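PDB 1TC5: probable eukaryotic D-amino acid tRNA deacylase, LMAJ005534AAA from Leishmania major, which may hydrolyse D-tyrosyl-tRNA(Tyr) into D-tyrosine and free tRNA, a possible defence against the harmful effect of D-tyrosine. Local coordinates for residues L15-G21 and R33-V38; Y41-L45 and L125-F129; D145-A149 and V169-T173. All coordinates share one frame; numbering follows the deposited sequence.

Contact 1: residues L15-G21 and R33-V38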
loop_
_atom_site.group_PDB
_atom_site.type_symbol
_atom_site.label_atom_id
_atom_site.label_comp_id
_atom_site.label_asym_id
_atom_site.label_seq_id
_atom_site.Cartn_x
_atom_site.Cartn_y
_atom_site.Cartn_z
ATOM N N LEU A 15 -2.556 -5.471 -3.014
ATOM C CA LEU A 15 -3.382 -6.182 -2.045
ATOM C C LEU A 15 -2.630 -6.262 -0.747
ATOM O O LEU A 15 -1.482 -6.717 -0.733
ATOM C CB LEU A 15 -3.688 -7.609 -2.530
ATOM C CG LEU A 15 -4.141 -7.771 -3.982
ATOM C CD1 LEU A 15 -4.103 -9.260 -4.403
ATOM C CD2 LEU A 15 -5.513 -7.178 -4.193
ATOM N N GLN A 16 -3.277 -5.833 0.342
ATOM C CA GLN A 16 -2.675 -5.831 1.681
ATOM C C GLN A 16 -3.589 -6.542 2.671
ATOM O O GLN A 16 -4.834 -6.443 2.577
ATOM C CB GLN A 16 -2.464 -4.404 2.205
ATOM C CG GLN A 16 -1.492 -3.539 1.439
ATOM C CD GLN A 16 -1.337 -2.149 2.043
ATOM O OE1 GLN A 16 -0.674 -1.992 3.072
ATOM N NE2 GLN A 16 -1.916 -1.136 1.390
ATOM N N ALA A 17 -2.962 -7.292 3.576
ATOM C CA ALA A 17 -3.650 -7.929 4.711
ATOM C C ALA A 17 -4.171 -6.851 5.660
ATOM O O ALA A 17 -3.381 -6.116 6.273
ATOM C CB ALA A 17 -2.710 -8.856 5.462
ATOM N N MET A 18 -5.493 -6.761 5.734
ATOM C CA MET A 18 -6.195 -5.787 6.565
ATOM C C MET A 18 -6.652 -6.426 7.871
ATOM O O MET A 18 -7.189 -7.542 7.870
ATOM C CB MET A 18 -7.431 -5.266 5.812
ATOM C CG MET A 18 -8.258 -4.207 6.577
ATOM S SD MET A 18 -9.363 -3.319 5.471
ATOM C CE MET A 18 -10.434 -4.686 4.891
ATOM N N ASP A 19 -6.454 -5.713 8.980
ATOM C CA ASP A 19 -7.133 -6.039 10.232
ATOM C C ASP A 19 -8.332 -5.116 10.454
ATOM O O ASP A 19 -9.440 -5.587 10.734
ATOM C CB ASP A 19 -6.201 -5.906 11.435
ATOM C CG ASP A 19 -6.808 -6.473 12.686
ATOM O OD1 ASP A 19 -7.022 -7.693 12.677
ATOM O OD2 ASP A 19 -7.144 -5.801 13.693
ATOM N N GLN A 20 -8.089 -3.807 10.327
ATOM C CA GLN A 20 -9.134 -2.782 10.380
ATOM C C GLN A 20 -8.881 -1.712 9.303
ATOM O O GLN A 20 -7.750 -1.351 9.026
ATOM C CB GLN A 20 -9.159 -2.057 11.740
ATOM C CG GLN A 20 -9.401 -2.913 12.982
ATOM C CD GLN A 20 -10.845 -3.328 13.158
ATOM O OE1 GLN A 20 -11.653 -2.603 13.769
ATOM N NE2 GLN A 20 -11.179 -4.500 12.632
ATOM N N GLY A 21 -9.955 -1.185 8.728
ATOM C CA GLY A 21 -9.865 -0.018 7.866
ATOM C C GLY A 21 -10.992 0.984 8.041
ATOM O O GLY A 21 -12.122 0.622 8.366
ATOM N N ARG A 33 -16.331 1.678 7.403
ATOM C CA ARG A 33 -15.444 0.778 8.096
ATOM C C ARG A 33 -15.440 -0.628 7.529
ATOM O O ARG A 33 -16.478 -1.148 7.061
ATOM C CB ARG A 33 -15.856 0.725 9.559
ATOM C CG ARG A 33 -15.655 2.048 10.279
ATOM C CD ARG A 33 -15.707 1.882 11.773
ATOM N NE ARG A 33 -14.598 1.039 12.216
ATOM C CZ ARG A 33 -14.371 0.671 13.465
ATOM N NH1 ARG A 33 -15.172 1.073 14.441
ATOM N NH2 ARG A 33 -13.323 -0.086 13.743
ATOM N N ALA A 34 -14.261 -1.239 7.604
ATOM C CA ALA A 34 -14.101 -2.670 7.395
ATOM C C ALA A 34 -13.287 -3.305 8.516
ATOM O O ALA A 34 -12.417 -2.665 9.116
ATOM C CB ALA A 34 -13.417 -2.936 6.048
ATOM N N GLY A 35 -13.571 -4.583 8.780
ATOM C CA GLY A 35 -12.747 -5.374 9.682
ATOM C C GLY A 35 -11.715 -6.192 8.929
ATOM O O GLY A 35 -11.186 -5.769 7.895
ATOM N N ARG A 36 -11.441 -7.385 9.448
ATOM C CA ARG A 36 -10.366 -8.196 8.931
ATOM C C ARG A 36 -10.671 -8.688 7.530
ATOM O O ARG A 36 -11.785 -9.104 7.219
ATOM C CB ARG A 36 -10.074 -9.386 9.821
ATOM C CG ARG A 36 -8.805 -10.144 9.396
ATOM C CD ARG A 36 -8.232 -10.987 10.504
ATOM N NE ARG A 36 -8.995 -12.207 10.639
ATOM C CZ ARG A 36 -9.642 -12.633 11.729
ATOM N NH1 ARG A 36 -9.678 -11.954 12.866
ATOM N NH2 ARG A 36 -10.267 -13.783 11.664
ATOM N N GLY A 37 -9.655 -8.639 6.694
ATOM C CA GLY A 37 -9.783 -9.120 5.327
ATOM C C GLY A 37 -8.674 -8.578 4.459
ATOM O O GLY A 37 -7.506 -8.633 4.848
ATOM N N VAL A 38 -9.033 -8.070 3.292
ATOM C CA VAL A 38 -8.060 -7.545 2.333
ATOM C C VAL A 38 -8.422 -6.138 1.850
ATOM O O VAL A 38 -9.583 -5.863 1.503
ATOM C CB VAL A 38 -7.945 -8.488 1.136
ATOM C CG1 VAL A 38 -7.050 -7.883 0.042
ATOM C CG2 VAL A 38 -7.442 -9.865 1.590
HETATM O O HOH W 1 -9.606 -8.577 13.320
HETATM O O HOH W 2 -12.403 -0.538 10.827
#

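Contact 2: residues Y41-L45 and L125-F129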
loop_
_atom_site.group_PDB
_atom_site.type_symbol
_atom_site.label_atom_id
_atom_site.label_comp_id
_atom_site.label_asym_id
_atom_site.label_seq_id
_atom_site.Cartn_x
_atom_site.Cartn_y
_atom_site.Cartn_z
ATOM N N TYR A 41 -6.101 -1.853 -3.582
ATOM C CA TYR A 41 -5.914 -0.664 -4.408
ATOM C C TYR A 41 -5.977 -1.059 -5.894
ATOM O O TYR A 41 -5.313 -1.986 -6.311
ATOM C CB TYR A 41 -4.552 -0.028 -4.143
ATOM C CG TYR A 41 -4.275 0.598 -2.789
ATOM C CD1 TYR A 41 -5.239 0.708 -1.816
ATOM C CD2 TYR A 41 -2.995 1.099 -2.493
ATOM C CE1 TYR A 41 -4.950 1.290 -0.564
ATOM C CE2 TYR A 41 -2.702 1.678 -1.273
ATOM C CZ TYR A 41 -3.686 1.780 -0.302
ATOM O OH TYR A 41 -3.409 2.356 0.930
ATOM N N ILE A 42 -6.744 -0.332 -6.708
ATOM C CA ILE A 42 -6.954 -0.736 -8.081
ATOM C C ILE A 42 -6.778 0.405 -9.100
ATOM O O ILE A 42 -7.231 1.530 -8.905
ATOM C CB ILE A 42 -8.372 -1.408 -8.215
ATOM C CG1 ILE A 42 -8.590 -2.010 -9.603
ATOM C CG2 ILE A 42 -9.501 -0.446 -7.829
ATOM C CD1 ILE A 42 -9.706 -3.067 -9.579
ATOM N N ALA A 43 -6.149 0.060 -10.210
ATOM C CA ALA A 43 -5.944 0.965 -11.332
ATOM C C ALA A 43 -6.187 0.188 -12.599
ATOM O O ALA A 43 -5.876 -1.001 -12.673
ATOM C CB ALA A 43 -4.538 1.467 -11.345
ATOM N N PHE A 44 -6.729 0.889 -13.588
ATOM C CA PHE A 44 -7.044 0.348 -14.876
ATOM C C PHE A 44 -6.161 1.052 -15.887
ATOM O O PHE A 44 -6.261 2.258 -16.075
ATOM C CB PHE A 44 -8.550 0.524 -15.209
ATOM C CG PHE A 44 -9.457 -0.127 -14.207
ATOM C CD1 PHE A 44 -9.685 -1.487 -14.244
ATOM C CD2 PHE A 44 -10.081 0.615 -13.230
ATOM C CE1 PHE A 44 -10.499 -2.100 -13.315
ATOM C CE2 PHE A 44 -10.892 -0.002 -12.287
ATOM C CZ PHE A 44 -11.093 -1.356 -12.329
ATOM N N LEU A 45 -5.326 0.253 -16.559
ATOM C CA LEU A 45 -4.227 0.730 -17.380
ATOM C C LEU A 45 -4.401 0.301 -18.825
ATOM O O LEU A 45 -5.094 -0.682 -19.098
ATOM C CB LEU A 45 -2.910 0.177 -16.847
ATOM C CG LEU A 45 -2.750 0.392 -15.329
ATOM C CD1 LEU A 45 -1.356 -0.066 -14.882
ATOM C CD2 LEU A 45 -3.029 1.848 -14.917
ATOM N N LEU A 125 -15.410 0.954 -15.363
ATOM C CA LEU A 125 -14.734 -0.296 -15.004
ATOM C C LEU A 125 -14.719 -0.476 -13.483
ATOM O O LEU A 125 -14.929 -1.577 -12.979
ATOM C CB LEU A 125 -13.312 -0.340 -15.573
ATOM C CG LEU A 125 -13.178 -0.438 -17.110
ATOM C CD1 LEU A 125 -11.764 -0.144 -17.546
ATOM C CD2 LEU A 125 -13.577 -1.815 -17.589
ATOM N N TYR A 126 -14.486 0.616 -12.764
ATOM C CA TYR A 126 -14.385 0.579 -11.299
ATOM C C TYR A 126 -15.719 0.191 -10.683
ATOM O O TYR A 126 -15.800 -0.661 -9.789
ATOM C CB TYR A 126 -13.996 1.944 -10.737
ATOM C CG TYR A 126 -14.016 2.008 -9.226
ATOM C CD1 TYR A 126 -13.056 1.334 -8.470
ATOM C CD2 TYR A 126 -14.980 2.733 -8.554
ATOM C CE1 TYR A 126 -13.076 1.359 -7.082
ATOM C CE2 TYR A 126 -14.995 2.776 -7.168
ATOM C CZ TYR A 126 -14.042 2.093 -6.437
ATOM O OH TYR A 126 -14.047 2.149 -5.046
ATOM N N ASP A 127 -16.753 0.857 -11.154
ATOM C CA ASP A 127 -18.107 0.550 -10.738
ATOM C C ASP A 127 -18.483 -0.914 -11.021
ATOM O O ASP A 127 -19.079 -1.590 -10.182
ATOM C CB ASP A 127 -19.066 1.497 -11.448
ATOM C CG ASP A 127 -20.463 1.401 -10.922
ATOM O OD1 ASP A 127 -20.675 1.823 -9.768
ATOM O OD2 ASP A 127 -21.407 0.922 -11.588
ATOM N N ARG A 128 -18.123 -1.388 -12.211
ATOM C CA ARG A 128 -18.460 -2.747 -12.636
ATOM C C ARG A 128 -17.690 -3.753 -11.811
ATOM O O ARG A 128 -18.232 -4.763 -11.381
ATOM C CB ARG A 128 -18.169 -2.904 -14.128
ATOM C CG ARG A 128 -18.798 -4.099 -14.788
ATOM C CD ARG A 128 -20.276 -3.939 -15.052
ATOM N NE ARG A 128 -20.874 -5.161 -15.597
ATOM C CZ ARG A 128 -22.102 -5.605 -15.320
ATOM N NH1 ARG A 128 -22.914 -4.951 -14.491
ATOM N NH2 ARG A 128 -22.527 -6.723 -15.885
ATOM N N PHE A 129 -16.432 -3.442 -11.549
ATOM C CA PHE A 129 -15.575 -4.291 -10.748
ATOM C C PHE A 129 -16.062 -4.416 -9.301
ATOM O O PHE A 129 -16.047 -5.510 -8.748
ATOM C CB PHE A 129 -14.141 -3.766 -10.775
ATOM C CG PHE A 129 -13.198 -4.548 -9.927
ATOM C CD1 PHE A 129 -12.547 -5.665 -10.448
ATOM C CD2 PHE A 129 -12.951 -4.169 -8.611
ATOM C CE1 PHE A 129 -11.655 -6.392 -9.672
ATOM C CE2 PHE A 129 -12.038 -4.893 -7.818
ATOM C CZ PHE A 129 -11.410 -6.011 -8.350
#

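Contact 3: residues D145-A149 and V169-T173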
loop_
_atom_site.group_PDB
_atom_site.type_symbol
_atom_site.label_atom_id
_atom_site.label_comp_id
_atom_site.label_asym_id
_atom_site.label_seq_id
_atom_site.Cartn_x
_atom_site.Cartn_y
_atom_site.Cartn_z
ATOM N N ASP A 145 -25.298 1.034 0.576
ATOM C CA ASP A 145 -25.227 2.273 -0.181
ATOM C C ASP A 145 -24.168 2.160 -1.252
ATOM O O ASP A 145 -23.659 1.072 -1.517
ATOM C CB ASP A 145 -25.003 3.483 0.755
ATOM C CG ASP A 145 -23.685 3.428 1.523
ATOM O OD1 ASP A 145 -22.808 2.618 1.191
ATOM O OD2 ASP A 145 -23.435 4.176 2.488
ATOM N N ALA A 146 -23.823 3.285 -1.858
ATOM C CA ALA A 146 -22.842 3.330 -2.940
ATOM C C ALA A 146 -21.431 2.854 -2.546
ATOM O O ALA A 146 -20.666 2.364 -3.391
ATOM C CB ALA A 146 -22.766 4.743 -3.471
ATOM N N ASN A 147 -21.087 2.991 -1.269
ATOM C CA ASN A 147 -19.784 2.535 -0.765
ATOM C C ASN A 147 -19.822 1.162 -0.079
ATOM O O ASN A 147 -18.824 0.720 0.504
ATOM C CB ASN A 147 -19.197 3.567 0.213
ATOM C CG ASN A 147 -19.061 4.952 -0.400
ATOM O OD1 ASN A 147 -19.859 5.832 -0.104
ATOM N ND2 ASN A 147 -18.029 5.166 -1.216
ATOM N N GLY A 148 -20.976 0.501 -0.118
ATOM C CA GLY A 148 -21.136 -0.834 0.435
ATOM C C GLY A 148 -21.449 -0.864 1.917
ATOM O O GLY A 148 -21.537 -1.943 2.500
ATOM N N ALA A 149 -21.626 0.306 2.523
ATOM C CA ALA A 149 -21.964 0.400 3.941
ATOM C C ALA A 149 -23.486 0.276 4.078
ATOM O O ALA A 149 -24.196 0.420 3.095
ATOM C CB ALA A 149 -21.477 1.712 4.524
ATOM N N VAL A 169 -18.159 -5.681 1.492
ATOM C CA VAL A 169 -17.425 -5.205 0.327
ATOM C C VAL A 169 -17.620 -3.680 0.349
ATOM O O VAL A 169 -18.662 -3.159 -0.084
ATOM C CB VAL A 169 -17.939 -5.842 -0.997
ATOM C CG1 VAL A 169 -17.250 -5.215 -2.186
ATOM C CG2 VAL A 169 -17.743 -7.331 -0.999
ATOM N N ILE A 170 -16.626 -3.003 0.925
ATOM C CA ILE A 170 -16.602 -1.564 1.067
ATOM C C ILE A 170 -15.764 -1.025 -0.067
ATOM O O ILE A 170 -14.757 -1.613 -0.407
ATOM C CB ILE A 170 -15.986 -1.134 2.432
ATOM C CG1 ILE A 170 -16.646 -1.861 3.609
ATOM C CG2 ILE A 170 -16.090 0.370 2.599
ATOM C CD1 ILE A 170 -18.189 -1.736 3.687
ATOM N N SER A 171 -16.204 0.082 -0.658
ATOM C CA SER A 171 -15.501 0.687 -1.781
ATOM C C SER A 171 -15.511 2.218 -1.713
ATOM O O SER A 171 -16.494 2.852 -1.295
ATOM C CB SER A 171 -16.096 0.182 -3.105
ATOM O OG SER A 171 -17.501 0.343 -3.121
ATOM N N GLY A 172 -14.400 2.807 -2.138
ATOM C CA GLY A 172 -14.263 4.243 -2.198
ATOM C C GLY A 172 -15.175 4.884 -3.214
ATOM O O GLY A 172 -15.660 4.248 -4.148
ATOM N N THR A 173 -15.459 6.156 -2.987
ATOM C CA THR A 173 -16.217 6.970 -3.931
ATOM C C THR A 173 -15.248 7.356 -5.027
ATOM O O THR A 173 -14.217 7.986 -4.737
ATOM C CB THR A 173 -16.751 8.205 -3.178
ATOM O OG1 THR A 173 -17.600 7.764 -2.101
ATOM C CG2 THR A 173 -17.666 9.077 -4.062
HETATM O O HOH W 3 -17.959 2.847 -4.528
HETATM O O HOH W 4 -20.868 -4.755 1.885
#

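Contact 1: residues L15-G21 and R33-V38
M18 lies along A34-G37 of the same chain, and each of its side-chain atoms from CB to CE touches that segment. Its CB lies 3.5 Å from G37 O. With CG anti to the backbone N (chi1 -179°), the chain runs on along the partner backbone, and CG comes within 3.6 Å of G35 O. SD is 4.1 Å from A34 CB. The bend at chi3 (62°) then brings the terminal methyl toward A34 and the G35 carbonyl, where CE reaches A34 CB at 3.6 Å and G35 O at 3.3 Å. F182 and L95 also pack on this thioether.

The backbone fixes the register at two antiparallel hydrogen-bonded pairs, M18 with G37 and G21 with A34. Each pair is joined by two hydrogen bonds; M18 N to G37 O, for example, measures 2.9 Å. Between them D19 and Q20 break the regular ladder. The D19 carbonyl is gripped by its own neighbour, since Q20 NE2 donates to D19 O at 2.8 Å, with the acceptor close to the amide plane. The same nitrogen also bonds I163 O, which helps to fix the amide's rotation.

At the far end a water donates to both G21 O and A34 O, the latter at 2.7 Å, and accepts from R33 NE at the guanidinium edge. The rest of that guanidinium is held by K158 O through NH1 and G161 O through NH2. D19 and Q20 both pair with E183 of strand 180-184, which makes them a classic beta bulge against that strand, set where strand 10-18 hands over to the hairpin of strands 20-24 and 31-34.

Contact 2: residues Y41-L45 and L125-F129
I42 and F44 project from one face of strand 37-45 onto L125, Y126 and F129 of helix 119-136, a helix-on-sheet packing in which the helix covers one side of the mixed sheet. The short axes approach to 10.0 Å, and their N-to-C directions differ by 132°, so the helix runs obliquely antiparallel to the strand. The interface is built from apolar and CH-pi contacts.

Two of these contacts place an aliphatic group over a ring, and the donor comes once from each side of the interface. From the strand, I42 holds CG1 anti to the backbone N (chi1 -173°), which carries CD1 out over the F129 ring, 3.4 Å from its centroid. I42 and F129 arrive from opposite directions, the methyl meeting the ring face. From the helix, L125 CB sits over the F44 ring, 3.8 Å from the centroid and only 2° off the ring normal, while L125 CD1 lies 4.0 Å from F44 CB.

The F44 ring is also met at its edge, where F129 CB, near the ring plane, stands 4.2 Å from F44 CZ. The helix backbone passes obliquely by the same ring, with Y126 CA 3.7 Å from F44 CE2. F44 is thus wedged among three helix residues, while I11 and V117 also touch its side chain.

Y126 meets the strand with its ring edge. Its hydroxyl bonds G172 O, and its ring meets that of F174. Toward the strand, the branch methyl of I42 lies near the plane of the tyrosine ring: I42 CG2 is 4.0 Å from Y126 CD1.

Contact 3: residues D145-A149 and V169-T173
This is a polar contact in which a loop turn docks along strand 169-171, an outermost strand of the mixed sheet within this chain, whose inner neighbour is strand 93-98. N147 carries most of it. Its backbone carbonyl accepts from S171 N at 2.9 Å, the donor standing above the carbonyl plane. Its amide nitrogen makes two further bonds, both nearly in the amide plane: ND2 to S171 O at 2.8 Å, and ND2 to T173 OG1, also 2.8 Å and almost straight (173° at the hydrogen). CG anti to the carbonyl carbon (chi1 -56°) swings the amide along the strand to reach both acceptors. Because T173 OG1 is also bonded to V25 O, the amide's second anchor is itself positioned.

Further along, I170 CD1 lies 3.6 Å from G148 O, and G148 CA approaches V169 O at 3.4 Å. Two waters also bridge the segments, one joining A146 O, S171 OG and G172 O, the other joining G148 O to V169 N.

Within the loop, D145 OD1 accepts from A149 N. G148 N bonds D145 O, and D145 N bonds A149 O; with the positive phi of G148 (85°), this is the pattern of a type I turn closed by a G1 bulge.

The three contacts meet around one mixed sheet. Contact 1 and contact 2 share strand 37-45, and although their centres are about 19 Å apart, on opposite sides of the chain's centre, they touch where Q16 NE2 packs 3.8 Å from Y41 CZ. Q16 and Y41 also reach the dimer partner: each bonds the other's counterpart on the second subunit. Contact 3 lies about 14 Å from both other centres. It joins contact 1 through I170 CG1, 3.5 Å from R33 O, and contact 2 through Y126 OH, which packs 3.4 Å from S171 CB. Y126 therefore connects the helix to the end of strand 169-171 and the residue after it.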